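Local coordinates for protein LacI family sugar-binding transcriptional regulator (PDB 4RK0) that binds ribose between the two lobes of its sugar-binding domain and probably regulates transcription by binding DNA, as in other LacI-family repressors, at residues G192-L197 with V222-T227; T82-A85 with P89-V92; Q141-G146 with I229-F234; I13-D16 with F21-Q24; D46-V49 with Y55-E58. All coordinates share one frame; numbering follows the deposited sequence.

Contact 1 of 5, residues G192-L197 with V222-T227; sequences GLYRGL and VSPPLT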
# COMPACT_ATOMS: atom_id res chain seq x y z
N GLY A 192 11.81 -8.52 -3.62
CA GLY A 192 12.38 -9.55 -2.74
C GLY A 192 13.68 -10.08 -3.27
O GLY A 192 14.64 -10.24 -2.52
N LEU A 193 13.70 -10.36 -4.57
CA LEU A 193 14.92 -10.69 -5.30
C LEU A 193 16.03 -9.68 -5.11
O LEU A 193 17.18 -10.07 -4.80
CB LEU A 193 14.63 -10.88 -6.80
CG LEU A 193 13.63 -12.00 -7.15
CD1 LEU A 193 13.35 -12.01 -8.64
CD2 LEU A 193 14.17 -13.33 -6.73
N TYR A 194 15.70 -8.42 -5.32
CA TYR A 194 16.67 -7.33 -5.09
C TYR A 194 17.34 -7.47 -3.72
O TYR A 194 18.56 -7.42 -3.61
CB TYR A 194 16.01 -5.96 -5.16
CG TYR A 194 15.93 -5.29 -6.52
CD1 TYR A 194 15.52 -6.00 -7.65
CD2 TYR A 194 16.16 -3.93 -6.65
CE1 TYR A 194 15.44 -5.38 -8.90
CE2 TYR A 194 16.07 -3.29 -7.87
CZ TYR A 194 15.70 -4.01 -9.01
OH TYR A 194 15.63 -3.31 -10.20
N ARG A 195 16.53 -7.60 -2.67
CA ARG A 195 17.06 -7.70 -1.31
C ARG A 195 17.93 -8.95 -1.14
O ARG A 195 19.00 -8.87 -0.57
CB ARG A 195 15.91 -7.70 -0.30
CG ARG A 195 16.32 -7.92 1.13
CD ARG A 195 15.13 -8.11 2.05
NE ARG A 195 15.53 -8.51 3.41
CZ ARG A 195 14.70 -9.03 4.33
NH1 ARG A 195 13.41 -9.24 4.06
NH2 ARG A 195 15.17 -9.36 5.53
N GLY A 196 17.48 -10.10 -1.62
CA GLY A 196 18.25 -11.30 -1.41
C GLY A 196 19.54 -11.29 -2.19
O GLY A 196 20.61 -11.73 -1.69
N LEU A 197 19.46 -10.79 -3.43
CA LEU A 197 20.65 -10.69 -4.25
C LEU A 197 21.65 -9.70 -3.60
O LEU A 197 22.85 -9.96 -3.60
CB LEU A 197 20.32 -10.27 -5.68
CG LEU A 197 19.65 -11.40 -6.48
CD1 LEU A 197 19.13 -10.89 -7.82
CD2 LEU A 197 20.62 -12.55 -6.71
N VAL A 222 13.55 1.80 -6.29
CA VAL A 222 14.54 0.77 -6.01
C VAL A 222 15.78 1.02 -6.88
O VAL A 222 15.74 1.83 -7.81
CB VAL A 222 13.95 -0.62 -6.19
CG1 VAL A 222 12.91 -0.86 -5.08
CG2 VAL A 222 13.29 -0.81 -7.57
N SER A 223 16.86 0.31 -6.58
CA SER A 223 18.15 0.52 -7.22
C SER A 223 18.67 -0.80 -7.73
O SER A 223 18.93 -1.72 -6.95
CB SER A 223 19.16 1.14 -6.25
OG SER A 223 19.11 2.56 -6.35
N PRO A 224 18.77 -0.93 -9.05
CA PRO A 224 18.39 0.08 -10.03
C PRO A 224 16.88 0.14 -10.31
O PRO A 224 16.18 -0.80 -9.96
CB PRO A 224 19.13 -0.39 -11.29
CG PRO A 224 19.08 -1.87 -11.16
CD PRO A 224 19.16 -2.20 -9.68
N PRO A 225 16.39 1.22 -10.96
CA PRO A 225 14.97 1.28 -11.28
C PRO A 225 14.57 0.05 -12.10
O PRO A 225 15.32 -0.39 -13.00
CB PRO A 225 14.82 2.58 -12.04
CG PRO A 225 15.92 3.44 -11.50
CD PRO A 225 17.04 2.54 -11.13
N LEU A 226 13.40 -0.49 -11.75
CA LEU A 226 12.96 -1.83 -12.20
C LEU A 226 12.17 -1.75 -13.53
O LEU A 226 11.14 -1.04 -13.66
CB LEU A 226 12.11 -2.51 -11.11
CG LEU A 226 11.48 -3.84 -11.45
CD1 LEU A 226 12.55 -4.91 -11.68
CD2 LEU A 226 10.53 -4.26 -10.33
N THR A 227 12.69 -2.50 -14.49
CA THR A 227 12.08 -2.75 -15.78
C THR A 227 10.96 -3.69 -15.51
O THR A 227 11.13 -4.68 -14.78
CB THR A 227 13.11 -3.37 -16.74
OG1 THR A 227 14.12 -2.41 -17.06
CG2 THR A 227 12.45 -3.85 -18.06
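Tyr194 reaches out from its helix into the curve of the loop 222-227, and nearly everything the two segments share lies along its phenol. The side chain points straight at the loop, ending in a short hydrogen bond of 2.6 Å from Tyr194 OH to Pro224 O. That carbonyl oxygen sits at the edge of the ring, close to the ring plane. Relative to the Pro224 carbonyl, the hydroxyl lies 29° out of plane, with a C=O...O angle of 147°.

Three apolar side chains pack against the outer part of the ring. On one side of its plane, Val222 crosses at about a right angle and sets CG2 3.7 Å from Tyr194 CE2. Leu226 lies on that same side: CG stands anti to the backbone N (chi1 175°), and CD1 is 4.0 Å from Tyr194 CE1. From the other side Pro224, which follows a cis peptide bond, brings CD to 3.7 Å from Tyr194 CE2. The buried phenol is thus tied at its oxygen, with apolar carbons on both sides of the ring plane probably limiting its rotation.

This is structural packing in the periplasmic-binding-protein-like fold, joining helix 187-199 to the loop that leads into strand 228-230. Tyr194 also rests on Ile210 of strand 209-211, Leu226 packs back on Ala190 and Phe191 of the same helix, and Val222 touches Met218 of the second subunit.

Contact 2 of 5, residues T82-A85 with P89-V92; sequences TLRA and PFIV
Helix 76-86 passes the start of strand 90-93 with Leu83 and Pro89 as the nearest residues, their CA atoms 6.8 Å apart, and no hydrogen bond links the two segments. Leu83 and Phe90 supply the apolar half of the contact. Leu83 CD1 lies 3.8 Å from Phe90 CB and equally close to Phe90 CD1, approaching at a slant. Phe90 holds CG between its backbone N and carbonyl carbon (chi1 69°), which lifts the ring off the strand toward the helix.

Arg84 takes the far end of that ring. Its chain runs extended from CG to NE and lays one guanidinium face over the edge of the phenyl: Phe90 CZ sits above the centre of the group, 4.0 Å from Arg84 CZ. The two planes are 88° apart, so the ring stands upright on the guanidinium. Both residues belong to the beta-alpha-beta unit 66-69, 76-86, 90-93.

Arg84 bonds elsewhere through NH1, to Asn80 and in a salt bridge to Glu99, and through NH2 to Phe101 O. With NH1 and NH2 engaged in this way, the guanidinium can offer a flat face to the aromatic edge, a contact that probably rests on dispersion more than on charge.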
# COMPACT_ATOMS: atom_id res chain seq x y z
N THR A 82 -25.89 -17.06 -3.93
CA THR A 82 -26.09 -15.83 -3.17
C THR A 82 -26.49 -14.68 -4.09
O THR A 82 -27.60 -14.16 -4.00
CB THR A 82 -24.82 -15.45 -2.39
OG1 THR A 82 -23.71 -15.38 -3.30
CG2 THR A 82 -24.51 -16.49 -1.32
N LEU A 83 -25.58 -14.30 -4.99
CA LEU A 83 -25.76 -13.09 -5.76
C LEU A 83 -26.66 -13.29 -6.99
O LEU A 83 -27.51 -12.45 -7.26
CB LEU A 83 -24.41 -12.53 -6.21
CG LEU A 83 -23.32 -12.30 -5.14
CD1 LEU A 83 -22.14 -11.60 -5.81
CD2 LEU A 83 -23.83 -11.47 -3.97
N ARG A 84 -26.45 -14.34 -7.78
CA ARG A 84 -27.33 -14.55 -8.94
C ARG A 84 -28.74 -14.90 -8.47
O ARG A 84 -29.71 -14.45 -9.07
CB ARG A 84 -26.84 -15.65 -9.89
CG ARG A 84 -25.87 -15.17 -10.96
CD ARG A 84 -25.14 -16.35 -11.57
NE ARG A 84 -24.25 -15.97 -12.67
CZ ARG A 84 -22.96 -16.28 -12.75
NH1 ARG A 84 -22.35 -17.01 -11.82
NH2 ARG A 84 -22.27 -15.86 -13.81
N ALA A 85 -28.84 -15.67 -7.40
CA ALA A 85 -30.13 -16.03 -6.82
C ALA A 85 -30.86 -14.81 -6.26
O ALA A 85 -32.09 -14.78 -6.25
CB ALA A 85 -29.95 -17.08 -5.74
N PRO A 89 -26.02 -7.53 -8.45
CA PRO A 89 -25.05 -7.44 -9.52
C PRO A 89 -23.61 -7.48 -8.97
O PRO A 89 -23.37 -7.09 -7.83
CB PRO A 89 -25.36 -6.08 -10.15
CG PRO A 89 -25.90 -5.28 -9.03
CD PRO A 89 -26.69 -6.24 -8.20
N PHE A 90 -22.73 -8.02 -9.78
CA PHE A 90 -21.31 -8.10 -9.47
C PHE A 90 -20.44 -8.07 -10.72
O PHE A 90 -20.90 -8.16 -11.85
CB PHE A 90 -21.03 -9.38 -8.68
CG PHE A 90 -21.20 -10.65 -9.49
CD1 PHE A 90 -22.43 -11.27 -9.62
CD2 PHE A 90 -20.13 -11.19 -10.16
CE1 PHE A 90 -22.57 -12.41 -10.39
CE2 PHE A 90 -20.25 -12.33 -10.92
CZ PHE A 90 -21.49 -12.95 -11.04
N ILE A 91 -19.14 -7.92 -10.50
CA ILE A 91 -18.17 -7.88 -11.56
C ILE A 91 -16.88 -8.51 -11.01
O ILE A 91 -16.60 -8.38 -9.84
CB ILE A 91 -17.94 -6.42 -12.06
CG1 ILE A 91 -17.02 -6.39 -13.26
CG2 ILE A 91 -17.46 -5.51 -10.93
CD1 ILE A 91 -17.21 -5.12 -14.09
N VAL A 92 -16.21 -9.26 -11.87
CA VAL A 92 -14.98 -9.99 -11.52
C VAL A 92 -13.77 -9.45 -12.30
O VAL A 92 -13.86 -8.87 -13.38
CB VAL A 92 -15.11 -11.52 -11.73
CG1 VAL A 92 -16.36 -12.07 -11.07
CG2 VAL A 92 -15.01 -11.94 -13.19

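Contact 3 of 5, residues Q141-G146 with I229-F234; sequences QQRLKG and IAQPVF. With RIB (alpha-D-ribofuranose), chain E.
Arg143 and Gln231 converge on O2 of the ribose, their nitrogens NH2 and NE2 3.2 Å apart. Both are donors, so they do not bond each other; ribose O2 accepts a bond from each. From CB, Arg143 turns CG anti to its carbonyl carbon (chi1 -66°), and the chain then runs extended through CD to NE, carrying the guanidinium from the helix to the ligand. NE makes a salt bridge with Asp109. Beyond it, CZ lies 3.4 Å from ribose O3, the oxygen shared by the two terminal nitrogens: NH1 and NH2 each donate to ribose O3 at 3.0 Å. NH1 also bonds Ile185 O. NH2 donates a second time, to ribose O2 at 2.9 Å, and the bonds to the sugar are bent, with N-H...O angles near 140°.

Gln231 approaches from the other segment with a much straighter bond, NE2 to O2 at 3.1 Å and 174°. The amide is held at both ends, by Asp214 on NE2 and by Thr107 on OE1, which fixes which end faces the sugar. With four donor bonds, helix 138-150 and segment 229-234 close on the ribose from two sides of its pocket, as in periplasmic-binding-protein-like domains; Asp94, Asn139 and Asn186 also bond the sugar.

Arg143 stands on helix 138-150, with Tyr213 forming a cation-pi contact to it. Gln231 lies between strand 228-230 and helix 233-249, against Phe21 of helix 20-35.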
# COMPACT_ATOMS: atom_id res chain seq x y z
N GLN A 141 -1.08 -17.24 -14.21
CA GLN A 141 -0.66 -18.36 -15.01
C GLN A 141 -0.54 -17.93 -16.46
O GLN A 141 0.40 -18.29 -17.13
CB GLN A 141 -1.64 -19.56 -14.90
CG GLN A 141 -1.03 -20.86 -15.42
CD GLN A 141 0.10 -21.40 -14.54
OE1 GLN A 141 1.17 -21.78 -15.03
NE2 GLN A 141 -0.14 -21.43 -13.25
N GLN A 142 -1.50 -17.13 -16.94
CA GLN A 142 -1.39 -16.59 -18.30
C GLN A 142 -0.09 -15.84 -18.61
O GLN A 142 0.34 -15.79 -19.76
CB GLN A 142 -2.59 -15.71 -18.62
CG GLN A 142 -3.91 -16.45 -18.70
CD GLN A 142 -3.99 -17.38 -19.90
OE1 GLN A 142 -3.90 -18.61 -19.78
NE2 GLN A 142 -4.18 -16.80 -21.07
N ARG A 143 0.54 -15.22 -17.62
CA ARG A 143 1.80 -14.54 -17.88
C ARG A 143 2.90 -15.54 -18.21
O ARG A 143 3.72 -15.32 -19.11
CB ARG A 143 2.22 -13.72 -16.67
CG ARG A 143 1.30 -12.56 -16.35
CD ARG A 143 1.56 -11.94 -14.98
NE ARG A 143 0.40 -11.16 -14.58
CZ ARG A 143 0.22 -10.62 -13.39
NH1 ARG A 143 1.20 -10.67 -12.47
NH2 ARG A 143 -0.91 -9.97 -13.13
N LEU A 144 2.93 -16.64 -17.48
CA LEU A 144 3.86 -17.70 -17.82
C LEU A 144 3.55 -18.25 -19.22
O LEU A 144 4.47 -18.47 -20.06
CB LEU A 144 3.78 -18.84 -16.81
CG LEU A 144 4.63 -20.05 -17.20
CD1 LEU A 144 6.11 -19.71 -17.24
CD2 LEU A 144 4.38 -21.19 -16.23
N LYS A 145 2.26 -18.52 -19.44
CA LYS A 145 1.81 -19.06 -20.76
C LYS A 145 2.22 -18.13 -21.90
O LYS A 145 2.77 -18.57 -22.91
CB LYS A 145 0.29 -19.26 -20.76
CG LYS A 145 -0.23 -20.14 -21.89
CD LYS A 145 -1.30 -21.11 -21.40
CE LYS A 145 -2.24 -21.55 -22.51
NZ LYS A 145 -3.20 -20.46 -22.85
N GLY A 146 2.00 -16.83 -21.74
CA GLY A 146 2.44 -15.90 -22.78
C GLY A 146 3.94 -15.87 -22.92
O GLY A 146 4.49 -15.82 -24.03
N ILE A 229 6.46 -4.78 -16.62
CA ILE A 229 5.28 -4.70 -17.47
C ILE A 229 4.23 -3.92 -16.76
O ILE A 229 3.86 -4.28 -15.65
CB ILE A 229 4.71 -6.11 -17.76
CG1 ILE A 229 5.72 -6.96 -18.49
CG2 ILE A 229 3.42 -5.99 -18.58
CD1 ILE A 229 6.41 -6.33 -19.68
N ALA A 230 3.76 -2.83 -17.36
CA ALA A 230 2.81 -1.97 -16.71
C ALA A 230 1.36 -2.43 -16.94
O ALA A 230 0.92 -2.57 -18.07
CB ALA A 230 2.94 -0.52 -17.18
N GLN A 231 0.65 -2.61 -15.84
CA GLN A 231 -0.81 -2.76 -15.85
C GLN A 231 -1.45 -1.42 -15.53
O GLN A 231 -0.97 -0.74 -14.66
CB GLN A 231 -1.30 -3.73 -14.77
CG GLN A 231 -0.86 -5.18 -14.95
CD GLN A 231 -1.72 -6.10 -14.13
OE1 GLN A 231 -2.93 -6.20 -14.37
NE2 GLN A 231 -1.13 -6.74 -13.12
N PRO A 232 -2.56 -1.08 -16.21
CA PRO A 232 -3.25 0.18 -15.98
C PRO A 232 -4.23 0.06 -14.84
O PRO A 232 -5.44 0.04 -15.06
CB PRO A 232 -3.95 0.44 -17.33
CG PRO A 232 -4.21 -0.93 -17.89
CD PRO A 232 -3.03 -1.77 -17.43
N VAL A 233 -3.70 -0.03 -13.63
CA VAL A 233 -4.47 -0.46 -12.47
C VAL A 233 -5.45 0.56 -11.98
O VAL A 233 -6.56 0.19 -11.58
CB VAL A 233 -3.61 -1.01 -11.26
CG1 VAL A 233 -2.64 0.02 -10.68
CG2 VAL A 233 -4.52 -1.57 -10.19
N PHE A 234 -5.08 1.84 -12.03
CA PHE A 234 -6.02 2.90 -11.64
C PHE A 234 -7.20 2.83 -12.57
O PHE A 234 -8.37 2.82 -12.12
CB PHE A 234 -5.38 4.30 -11.74
CG PHE A 234 -6.22 5.37 -11.17
CD1 PHE A 234 -6.35 5.47 -9.81
CD2 PHE A 234 -6.95 6.22 -11.96
CE1 PHE A 234 -7.14 6.45 -9.24
CE2 PHE A 234 -7.74 7.22 -11.41
CZ PHE A 234 -7.83 7.34 -10.05
O5 RIB E . 0.98 -7.67 -7.99
C5 RIB E . -0.17 -8.32 -7.48
C4 RIB E . -0.54 -9.29 -8.51
O4 RIB E . -1.63 -10.17 -8.12
C3 RIB E . -0.86 -8.29 -9.60
O3 RIB E . 0.10 -8.61 -10.61
C2 RIB E . -2.34 -8.58 -9.84
O2 RIB E . -2.64 -8.71 -11.21
C1 RIB E . -2.74 -9.77 -8.94
O1 RIB E . -3.39 -10.80 -9.67

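Contact 4 of 5, residues I13-D16 with F21-Q24; sequences IVPD and FFAQ. With RIB (alpha-D-ribofuranose), chain E.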
# COMPACT_ATOMS: atom_id res chain seq x y z
N ILE A 13 -13.91 -7.03 -2.74
CA ILE A 13 -13.19 -8.16 -2.22
C ILE A 13 -11.89 -8.29 -2.99
O ILE A 13 -11.86 -8.64 -4.17
CB ILE A 13 -13.99 -9.49 -2.42
CG1 ILE A 13 -15.46 -9.35 -2.03
CG2 ILE A 13 -13.28 -10.64 -1.71
CD1 ILE A 13 -15.72 -8.93 -0.62
N VAL A 14 -10.77 -8.02 -2.31
CA VAL A 14 -9.46 -8.15 -2.94
C VAL A 14 -8.57 -9.08 -2.09
O VAL A 14 -8.87 -9.28 -0.93
CB VAL A 14 -8.78 -6.78 -3.08
CG1 VAL A 14 -9.59 -5.91 -4.02
CG2 VAL A 14 -8.65 -6.12 -1.74
N PRO A 15 -7.50 -9.60 -2.69
CA PRO A 15 -6.60 -10.49 -1.98
C PRO A 15 -5.92 -9.84 -0.80
O PRO A 15 -5.76 -10.50 0.22
CB PRO A 15 -5.58 -10.88 -3.06
CG PRO A 15 -6.33 -10.76 -4.34
CD PRO A 15 -7.22 -9.57 -4.13
N ASP A 16 -5.50 -8.58 -0.94
CA ASP A 16 -4.85 -7.84 0.13
C ASP A 16 -4.86 -6.35 -0.19
O ASP A 16 -5.22 -5.95 -1.30
CB ASP A 16 -3.43 -8.35 0.36
CG ASP A 16 -2.48 -7.93 -0.73
OD1 ASP A 16 -2.38 -6.71 -1.01
OD2 ASP A 16 -1.86 -8.82 -1.32
N PHE A 21 -0.33 -2.64 -5.76
CA PHE A 21 -1.25 -2.93 -6.85
C PHE A 21 -2.70 -2.83 -6.42
O PHE A 21 -3.51 -2.15 -7.09
CB PHE A 21 -0.98 -4.29 -7.49
CG PHE A 21 -1.93 -4.63 -8.59
CD1 PHE A 21 -1.71 -4.14 -9.85
CD2 PHE A 21 -3.07 -5.37 -8.35
CE1 PHE A 21 -2.59 -4.41 -10.89
CE2 PHE A 21 -3.97 -5.62 -9.37
CZ PHE A 21 -3.71 -5.14 -10.66
N PHE A 22 -3.07 -3.50 -5.34
CA PHE A 22 -4.48 -3.54 -4.93
C PHE A 22 -4.89 -2.26 -4.24
O PHE A 22 -6.03 -1.87 -4.31
CB PHE A 22 -4.78 -4.72 -4.05
CG PHE A 22 -4.68 -6.02 -4.79
CD1 PHE A 22 -5.54 -6.31 -5.83
CD2 PHE A 22 -3.66 -6.90 -4.51
CE1 PHE A 22 -5.40 -7.47 -6.52
CE2 PHE A 22 -3.54 -8.06 -5.18
CZ PHE A 22 -4.41 -8.36 -6.20
N ALA A 23 -3.94 -1.57 -3.65
CA ALA A 23 -4.26 -0.25 -3.09
C ALA A 23 -4.65 0.73 -4.19
O ALA A 23 -5.60 1.51 -4.02
CB ALA A 23 -3.11 0.29 -2.25
N GLN A 24 -3.95 0.69 -5.32
CA GLN A 24 -4.25 1.58 -6.44
C GLN A 24 -5.51 1.16 -7.14
O GLN A 24 -6.26 1.99 -7.63
CB GLN A 24 -3.08 1.63 -7.41
CG GLN A 24 -1.91 2.45 -6.95
CD GLN A 24 -2.20 3.94 -6.84
OE1 GLN A 24 -3.25 4.43 -7.25
NE2 GLN A 24 -1.26 4.67 -6.27
O5 RIB E . 0.98 -7.67 -7.99
C5 RIB E . -0.17 -8.32 -7.48
C4 RIB E . -0.54 -9.29 -8.51
O4 RIB E . -1.63 -10.17 -8.12
C3 RIB E . -0.86 -8.29 -9.60
O3 RIB E . 0.10 -8.61 -10.61
C2 RIB E . -2.34 -8.58 -9.84
O2 RIB E . -2.64 -8.71 -11.21
C1 RIB E . -2.74 -9.77 -8.94
O1 RIB E . -3.39 -10.80 -9.67
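The aromatic wall of the ribose pocket starts where strand 9-14 runs into helix 20-35, and Phe22 is the residue that bridges the two segments. Pro15 lies over one face of its ring: CD is 3.9 Å from the centroid and 20° off the ring normal, a CH-pi contact, while Pro15 CG comes within 3.6 Å of Phe22 CZ. Phe21 CD2 sits above the centre of the opposite face, so the phenyl is clamped between a proline and a neighbouring aromatic.

This turn is the first strand-to-helix connection of the beta-alpha-beta unit 9-14, 20-35, 39-44, and it delivers both phenylalanines to the sugar. Phe22 CZ is 3.5 Å from ribose C1. Phe21, with CG anti to its backbone N (chi1 179°), turns one ring face to the sugar, with ribose C2 above it, offset toward the rim and 3.4 Å from Phe21 CE2.

On the same side of the Phe22 ring as Pro15, Asp16 sets its carboxylate nearly at right angles to the ring, the planes 87° apart, with OD1 3.7 Å from Phe22 CD2. That same OD1 accepts a hydrogen bond from Asn19 N. Asp16 O is buried 3.0 Å from Phe22 CB and has no hydrogen-bonding partner in the model.

Contact 5 of 5, residues D46-V49 with Y55-E58; sequences DQDV and YLTE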
# COMPACT_ATOMS: atom_id res chain seq x y z
N ASP A 46 -6.85 -11.56 2.93
CA ASP A 46 -5.69 -11.94 3.76
C ASP A 46 -5.96 -11.78 5.26
O ASP A 46 -5.38 -12.50 6.08
CB ASP A 46 -4.43 -11.16 3.37
CG ASP A 46 -4.51 -9.69 3.76
OD1 ASP A 46 -5.44 -9.01 3.31
OD2 ASP A 46 -3.65 -9.22 4.52
N GLN A 47 -6.84 -10.85 5.64
CA GLN A 47 -7.15 -10.64 7.06
C GLN A 47 -8.29 -11.49 7.59
O GLN A 47 -8.66 -11.34 8.76
CB GLN A 47 -7.40 -9.14 7.37
CG GLN A 47 -6.12 -8.36 7.58
CD GLN A 47 -5.26 -8.98 8.66
OE1 GLN A 47 -4.28 -9.65 8.35
NE2 GLN A 47 -5.66 -8.81 9.91
N ASP A 48 -8.86 -12.33 6.73
CA ASP A 48 -9.79 -13.39 7.15
C ASP A 48 -8.93 -14.62 7.40
O ASP A 48 -8.56 -15.36 6.46
CB ASP A 48 -10.85 -13.67 6.07
CG ASP A 48 -11.87 -14.74 6.50
OD1 ASP A 48 -11.72 -15.32 7.59
OD2 ASP A 48 -12.83 -14.99 5.76
N VAL A 49 -8.55 -14.78 8.67
CA VAL A 49 -7.58 -15.83 9.06
C VAL A 49 -8.21 -17.19 9.33
O VAL A 49 -7.50 -18.17 9.54
CB VAL A 49 -6.76 -15.42 10.31
CG1 VAL A 49 -5.86 -14.23 9.98
CG2 VAL A 49 -7.66 -15.09 11.50
N TYR A 55 -15.53 -15.11 7.17
CA TYR A 55 -15.91 -13.72 7.03
C TYR A 55 -16.32 -13.41 5.60
O TYR A 55 -17.31 -12.67 5.38
CB TYR A 55 -14.76 -12.81 7.41
CG TYR A 55 -15.15 -11.37 7.34
CD1 TYR A 55 -15.93 -10.80 8.35
CD2 TYR A 55 -14.78 -10.57 6.26
CE1 TYR A 55 -16.29 -9.47 8.30
CE2 TYR A 55 -15.16 -9.24 6.19
CZ TYR A 55 -15.91 -8.69 7.22
OH TYR A 55 -16.30 -7.37 7.22
N LEU A 56 -15.58 -13.95 4.64
CA LEU A 56 -15.92 -13.80 3.24
C LEU A 56 -17.29 -14.38 2.95
O LEU A 56 -18.10 -13.71 2.33
CB LEU A 56 -14.90 -14.48 2.31
CG LEU A 56 -13.76 -13.63 1.74
CD1 LEU A 56 -13.00 -12.87 2.81
CD2 LEU A 56 -12.81 -14.51 0.94
N THR A 57 -17.55 -15.62 3.38
CA THR A 57 -18.85 -16.25 3.12
C THR A 57 -19.99 -15.47 3.75
O THR A 57 -21.08 -15.39 3.19
CB THR A 57 -18.86 -17.75 3.56
OG1 THR A 57 -18.41 -17.87 4.91
CG2 THR A 57 -17.97 -18.56 2.67
N GLU A 58 -19.76 -14.85 4.90
CA GLU A 58 -20.80 -14.05 5.53
C GLU A 58 -20.94 -12.68 4.86
O GLU A 58 -22.03 -12.11 4.79
CB GLU A 58 -20.49 -13.87 7.02
CG GLU A 58 -21.71 -13.81 7.91
CD GLU A 58 -21.46 -14.47 9.26
OE1 GLU A 58 -20.36 -14.29 9.81
OE2 GLU A 58 -22.37 -15.17 9.75
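Asp48 OD2 is gripped by two successive amides at the start of helix 54-59, and the close packing of this contact gathers round that one oxygen. Leu56 N donates the straighter bond, 3.1 Å to Asp48 OD2 with an N-H...O angle of 161°, meeting the oxygen on its anti side and 33° out of the carboxylate plane. Tyr55 N adds a weak one, 3.0 Å to the same OD2 and bent to 125°. Asp48 has CG anti to the backbone N, which carries the carboxylate across to the helix. Tyr55 CB then presses within 3.3 Å of OD2, and Leu56 CD1 within 3.6 Å.

A carboxylate accepting amide hydrogens from the first turn of a helix is probably favoured by the helix dipole, and here it ties the loop after strand 39-44 to the next helix. The other oxygen, OD1, bonds Thr50 OG1 inside that loop.

Away from this knot the contact thins. The Tyr55 ring leads off from Asp48 and is taken up by the second subunit, where it stacks on Tyr34 and its OH bonds Phe38 O. Val49 and Glu58 take no part across the contact and lie at the surface beside Lys35 and Asn37 of that subunit.

How the contacts relate
Along the chain the order is contact 4, 5, 2, then 3, whose two segments bracket contact 1. Contacts 2, 3 and 4 reach the seven-stranded mixed sheet, while contact 1 lies far out in the other lobe, its centre about 40 Å from that of contact 2 on the opposite side of the chain's centre. Contacts 3 and 4 meet at the ribose, with centres about 15 Å apart, and Gln231 and Val233 touch Phe21, so pocket residues from distant parts of the sequence close on one sugar. Contact 5 adjoins contact 4 through Pro15 and Asp46. Contacts 1, 4 and 5 touch the second subunit, so the dimer interface runs past both lobes, near the pocket at contact 4.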